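Neutral ceramidase (PDB 2ZWS) catalyses the zinc-dependent cleavage of the N-acyl linkage of ceramides to sphingosine and free fatty acid, and also the reverse synthesis. Local coordinates at residues Val362-Leu367 with Thr380-Pro385; Thr391-Gln396 with Ala473-Leu478. One frame throughout, in Å; residues are numbered along the deposited sequence.

Both interactions lie within the N-terminal ceramidase domain and follow each other along the chain. Interaction 1 closes at P385, and interaction 2 opens at T391. Their centres are 21 Å apart and their nearest atoms about 6 Å apart, so they do not touch. Interaction 1 is a small, partly buried meeting of two peripheral segments, away from the known metal and substrate sites. Interaction 2 is fully buried. There the side chain of L393 comes within about 5 Å of that of Q68 and about 7 Å of that of Y445, both inferred to bind substrate. The side chain of L478 is about 11 Å from a bound palmitic acid.

Interaction 1: residues Val362-Leu367 with Thr380-Pro385; sequences VPPQEL and TGNKKP
The flat amide of N382 points its outer end at P364 and L367. These two residues sit on opposite sides of the amide plane. P364 stands well off the plane on one side. L367 lies on the other side and is less steeply raised. The pyrrolidine ring of P364 presents its CG and CD. P364 CG is 4.0 Å from the N382 atom modelled as OD1, and P364 CD is 4.1 Å from that same N382 OD1. L367 brings one methyl branch, with CD2 4.2 Å from N382 OD1. The oxygen and nitrogen of this amide are probably exchanged in the model. P364 and L367 offer only carbon atoms, so the contact is van der Waals packing whichever way the amide is turned.

The N382 CG is turned opposite the carbonyl carbon (chi1 -71°), and this carries the amide out from the turn to the helix. In L367 the CG lies opposite the backbone N (chi1 180°), and the CD2 branch faces the asparagine. The contact is small, burying 72 Å² over both sides. L367 also packs on T323, D379 and I376. L367 is buried, whereas P364 is exposed, so the L367 side of the contact is the more enclosed.

Residues T380 to K383 form a type I beta turn, whose closing bond from K383 N to T380 O is weak at 3.5 Å. The backbone N of N382 is hydrogen-bonded to OD1 of D379. P364 also packs on D379. K383 makes a cation-pi contact with W388.

On the other side, P364 occupies the N-cap position of helix 365-370. The contact thus joins the start of this short helix to the type I beta turn after strand 376-378.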
loop_
_atom_site.group_PDB
_atom_site.type_symbol
_atom_site.label_atom_id
_atom_site.label_comp_id
_atom_site.label_asym_id
_atom_site.label_seq_id
_atom_site.Cartn_x
_atom_site.Cartn_y
_atom_site.Cartn_z
ATOM N N VAL A 362 -7.838 -22.763 27.463
ATOM C CA VAL A 362 -6.557 -22.086 27.700
ATOM C C VAL A 362 -5.410 -22.540 26.770
ATOM O O VAL A 362 -5.269 -23.732 26.490
ATOM C CB VAL A 362 -6.175 -22.204 29.231
ATOM C CG1 VAL A 362 -6.223 -23.653 29.711
ATOM C CG2 VAL A 362 -4.825 -21.554 29.570
ATOM N N PRO A 363 -4.612 -21.577 26.263
ATOM C CA PRO A 363 -3.399 -21.868 25.497
ATOM C C PRO A 363 -2.338 -22.543 26.379
ATOM O O PRO A 363 -2.442 -22.485 27.612
ATOM C CB PRO A 363 -2.904 -20.472 25.076
ATOM C CG PRO A 363 -4.057 -19.563 25.262
ATOM C CD PRO A 363 -4.841 -20.126 26.391
ATOM N N PRO A 364 -1.315 -23.165 25.762
ATOM C CA PRO A 364 -0.232 -23.773 26.544
ATOM C C PRO A 364 0.387 -22.790 27.548
ATOM O O PRO A 364 0.556 -21.600 27.239
ATOM C CB PRO A 364 0.790 -24.169 25.479
ATOM C CG PRO A 364 -0.023 -24.353 24.235
ATOM C CD PRO A 364 -1.105 -23.331 24.309
ATOM N N GLN A 365 0.701 -23.294 28.741
ATOM C CA GLN A 365 1.197 -22.472 29.852
ATOM C C GLN A 365 2.457 -21.695 29.497
ATOM O O GLN A 365 2.641 -20.552 29.934
ATOM C CB GLN A 365 1.463 -23.343 31.094
ATOM C CG GLN A 365 1.846 -22.531 32.339
ATOM C CD GLN A 365 2.643 -23.319 33.371
ATOM O OE1 GLN A 365 2.956 -22.800 34.446
ATOM N NE2 GLN A 365 2.978 -24.570 33.054
ATOM N N GLU A 366 3.326 -22.323 28.714
ATOM C CA GLU A 366 4.586 -21.708 28.316
ATOM C C GLU A 366 4.282 -20.455 27.499
ATOM O O GLU A 366 4.920 -19.418 27.672
ATOM C CB GLU A 366 5.452 -22.695 27.517
ATOM C CG GLU A 366 5.531 -24.113 28.123
ATOM C CD GLU A 366 4.474 -25.080 27.567
ATOM O OE1 GLU A 366 4.729 -25.717 26.516
ATOM O OE2 GLU A 366 3.393 -25.222 28.187
ATOM N N LEU A 367 3.274 -20.554 26.638
ATOM C CA LEU A 367 2.859 -19.414 25.818
ATOM C C LEU A 367 2.248 -18.291 26.665
ATOM O O LEU A 367 2.625 -17.133 26.520
ATOM C CB LEU A 367 1.883 -19.859 24.714
ATOM C CG LEU A 367 1.396 -18.725 23.797
ATOM C CD1 LEU A 367 2.542 -18.191 22.938
ATOM C CD2 LEU A 367 0.255 -19.183 22.933
ATOM N N THR A 380 -2.567 -17.861 17.558
ATOM C CA THR A 380 -2.496 -18.017 16.081
ATOM C C THR A 380 -1.344 -18.931 15.650
ATOM O O THR A 380 -1.437 -19.647 14.646
ATOM C CB THR A 380 -2.385 -16.632 15.371
ATOM O OG1 THR A 380 -1.260 -15.927 15.900
ATOM C CG2 THR A 380 -3.642 -15.811 15.599
ATOM N N GLY A 381 -0.259 -18.921 16.418
ATOM C CA GLY A 381 0.934 -19.692 16.106
ATOM C C GLY A 381 0.766 -21.196 16.170
ATOM O O GLY A 381 1.443 -21.932 15.445
ATOM N N ASN A 382 -0.127 -21.657 17.052
ATOM C CA ASN A 382 -0.311 -23.097 17.258
ATOM C C ASN A 382 -1.446 -23.709 16.456
ATOM O O ASN A 382 -1.754 -24.894 16.627
ATOM C CB ASN A 382 -0.507 -23.413 18.766
ATOM C CG ASN A 382 0.773 -23.245 19.575
ATOM O OD1 ASN A 382 0.762 -22.670 20.670
ATOM N ND2 ASN A 382 1.878 -23.742 19.049
ATOM N N LYS A 383 -2.056 -22.920 15.570
ATOM C CA LYS A 383 -3.160 -23.407 14.736
ATOM C C LYS A 383 -2.647 -24.437 13.733
ATOM O O LYS A 383 -1.510 -24.353 13.296
ATOM C CB LYS A 383 -3.851 -22.245 14.016
ATOM C CG LYS A 383 -4.492 -21.228 14.939
ATOM C CD LYS A 383 -5.729 -21.833 15.610
ATOM C CE LYS A 383 -6.373 -20.833 16.565
ATOM N NZ LYS A 383 -7.666 -21.344 17.072
ATOM N N LYS A 384 -3.475 -25.434 13.437
ATOM C CA LYS A 384 -3.105 -26.531 12.542
ATOM C C LYS A 384 -4.164 -26.676 11.445
ATOM O O LYS A 384 -5.343 -26.430 11.713
ATOM C CB LYS A 384 -2.970 -27.836 13.351
ATOM C CG LYS A 384 -1.779 -27.840 14.330
ATOM C CD LYS A 384 -0.439 -27.821 13.610
ATOM C CE LYS A 384 0.750 -28.001 14.563
ATOM N NZ LYS A 384 0.957 -26.825 15.465
ATOM N N PRO A 385 -3.754 -27.083 10.226
ATOM C CA PRO A 385 -2.415 -27.518 9.814
ATOM C C PRO A 385 -1.442 -26.375 9.602
ATOM O O PRO A 385 -0.234 -26.608 9.557
ATOM C CB PRO A 385 -2.652 -28.234 8.468
ATOM C CG PRO A 385 -4.085 -28.121 8.189
ATOM C CD PRO A 385 -4.691 -27.118 9.086
#

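Interaction 2: residues Thr391-Gln396 with Ala473-Leu478; sequences TVLPIQ and AAYQQL
L478, which packs on I395, is fixed in helix 471-488 by a backbone hydrogen bond from L478 N to A474 O of 2.9 Å. The contact is alpha/beta packing. The helix lies against strand 392-400, an inner strand of a four-stranded mixed sheet. The short axes of residues 392-396 and 473-478 pass 10.2 Å apart and cross at -45°.

I395 is the middle of the contact. Its CG1 lies opposite the carbonyl carbon (chi1 -60°) and points toward the helix, where the CD1 methyl meets both Y475 and L478. I395 CD1 sits at the edge of the Y475 ring, near its plane, 3.9 Å from Y475 CD1. The L478 side chain crosses that of I395 at about a right angle, with L478 CD1 4.0 Å from I395 CG1.

The Y475 ring is held further by an edge-to-face stack with F412 and a tilted contact with F304. All four touching residues are buried. Just before L393, the V392 carbonyl oxygen accepts a hydrogen bond from Q68 NE2, which may position this inferred substrate-binding residue. At the sheet end of Y475, the L393 CD1 methyl lies 3.5 Å from Y475 OH.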
loop_
_atom_site.group_PDB
_atom_site.type_symbol
_atom_site.label_atom_id
_atom_site.label_comp_id
_atom_site.label_asym_id
_atom_site.label_seq_id
_atom_site.Cartn_x
_atom_site.Cartn_y
_atom_site.Cartn_z
ATOM N N THR A 391 5.569 -17.109 10.331
ATOM C CA THR A 391 6.639 -17.536 11.221
ATOM C C THR A 391 8.028 -17.260 10.661
ATOM O O THR A 391 8.985 -17.201 11.416
ATOM C CB THR A 391 6.522 -19.033 11.532
ATOM O OG1 THR A 391 6.656 -19.791 10.327
ATOM C CG2 THR A 391 5.153 -19.340 12.192
ATOM N N VAL A 392 8.136 -17.129 9.331
ATOM C CA VAL A 392 9.439 -16.926 8.686
ATOM C C VAL A 392 9.329 -15.585 7.989
ATOM O O VAL A 392 8.465 -15.416 7.126
ATOM C CB VAL A 392 9.770 -18.053 7.670
ATOM C CG1 VAL A 392 11.034 -17.696 6.843
ATOM C CG2 VAL A 392 9.878 -19.415 8.382
ATOM N N LEU A 393 10.165 -14.637 8.390
ATOM C CA LEU A 393 9.964 -13.243 7.973
ATOM C C LEU A 393 11.200 -12.652 7.304
ATOM O O LEU A 393 12.326 -12.968 7.692
ATOM C CB LEU A 393 9.555 -12.383 9.180
ATOM C CG LEU A 393 8.168 -12.725 9.766
ATOM C CD1 LEU A 393 7.994 -11.976 11.034
ATOM C CD2 LEU A 393 7.078 -12.363 8.763
ATOM N N PRO A 394 10.990 -11.812 6.273
ATOM C CA PRO A 394 12.103 -11.222 5.548
ATOM C C PRO A 394 12.653 -10.008 6.293
ATOM O O PRO A 394 11.877 -9.160 6.788
ATOM C CB PRO A 394 11.453 -10.772 4.233
ATOM C CG PRO A 394 10.034 -10.382 4.623
ATOM C CD PRO A 394 9.676 -11.368 5.755
ATOM N N ILE A 395 13.987 -9.939 6.346
ATOM C CA ILE A 395 14.686 -8.773 6.855
ATOM C C ILE A 395 15.603 -8.331 5.700
ATOM O O ILE A 395 16.312 -9.165 5.113
ATOM C CB ILE A 395 15.547 -9.140 8.094
ATOM C CG1 ILE A 395 14.692 -9.708 9.267
ATOM C CG2 ILE A 395 16.417 -7.949 8.522
ATOM C CD1 ILE A 395 13.655 -8.731 9.764
ATOM N N GLN A 396 15.600 -7.038 5.368
ATOM C CA GLN A 396 16.309 -6.559 4.200
ATOM C C GLN A 396 16.827 -5.157 4.446
ATOM O O GLN A 396 16.160 -4.336 5.112
ATOM C CB GLN A 396 15.338 -6.533 3.018
ATOM C CG GLN A 396 16.030 -6.223 1.681
ATOM C CD GLN A 396 15.044 -6.264 0.547
ATOM O OE1 GLN A 396 13.984 -5.662 0.649
ATOM N NE2 GLN A 396 15.375 -6.997 -0.537
ATOM N N ALA A 473 12.899 -6.026 20.282
ATOM C CA ALA A 473 14.308 -6.344 20.558
ATOM C C ALA A 473 14.848 -7.303 19.490
ATOM O O ALA A 473 15.980 -7.120 18.999
ATOM C CB ALA A 473 14.432 -6.962 21.954
ATOM N N ALA A 474 14.024 -8.273 19.100
ATOM C CA ALA A 474 14.396 -9.238 18.034
ATOM C C ALA A 474 14.666 -8.506 16.729
ATOM O O ALA A 474 15.696 -8.752 16.070
ATOM C CB ALA A 474 13.293 -10.271 17.809
ATOM N N TYR A 475 13.740 -7.624 16.336
ATOM C CA TYR A 475 13.962 -6.869 15.087
ATOM C C TYR A 475 15.206 -5.993 15.184
ATOM O O TYR A 475 15.953 -5.871 14.225
ATOM C CB TYR A 475 12.751 -6.024 14.749
ATOM C CG TYR A 475 11.636 -6.763 14.066
ATOM C CD1 TYR A 475 11.743 -7.143 12.723
ATOM C CD2 TYR A 475 10.448 -7.051 14.746
ATOM C CE1 TYR A 475 10.704 -7.801 12.083
ATOM C CE2 TYR A 475 9.394 -7.682 14.118
ATOM C CZ TYR A 475 9.527 -8.060 12.769
ATOM O OH TYR A 475 8.496 -8.679 12.098
ATOM N N GLN A 476 15.450 -5.392 16.351
ATOM C CA GLN A 476 16.617 -4.541 16.474
ATOM C C GLN A 476 17.898 -5.375 16.307
ATOM O O GLN A 476 18.809 -4.973 15.568
ATOM C CB GLN A 476 16.620 -3.807 17.819
ATOM C CG GLN A 476 17.638 -2.694 17.915
ATOM C CD GLN A 476 17.294 -1.694 18.994
ATOM O OE1 GLN A 476 16.147 -1.244 19.099
ATOM N NE2 GLN A 476 18.293 -1.321 19.794
ATOM N N GLN A 477 17.939 -6.535 16.944
ATOM C CA GLN A 477 19.084 -7.441 16.802
ATOM C C GLN A 477 19.300 -7.844 15.347
ATOM O O GLN A 477 20.427 -7.824 14.856
ATOM C CB GLN A 477 18.837 -8.702 17.604
ATOM C CG GLN A 477 19.891 -9.773 17.412
ATOM C CD GLN A 477 19.643 -10.929 18.327
ATOM O OE1 GLN A 477 19.245 -12.015 17.889
ATOM N NE2 GLN A 477 19.818 -10.695 19.612
ATOM N N LEU A 478 18.204 -8.213 14.678
ATOM C CA LEU A 478 18.283 -8.676 13.291
ATOM C C LEU A 478 18.828 -7.591 12.360
ATOM O O LEU A 478 19.699 -7.858 11.504
ATOM C CB LEU A 478 16.915 -9.161 12.824
ATOM C CG LEU A 478 16.414 -10.434 13.517
ATOM C CD1 LEU A 478 14.968 -10.712 13.148
ATOM C CD2 LEU A 478 17.280 -11.639 13.232
#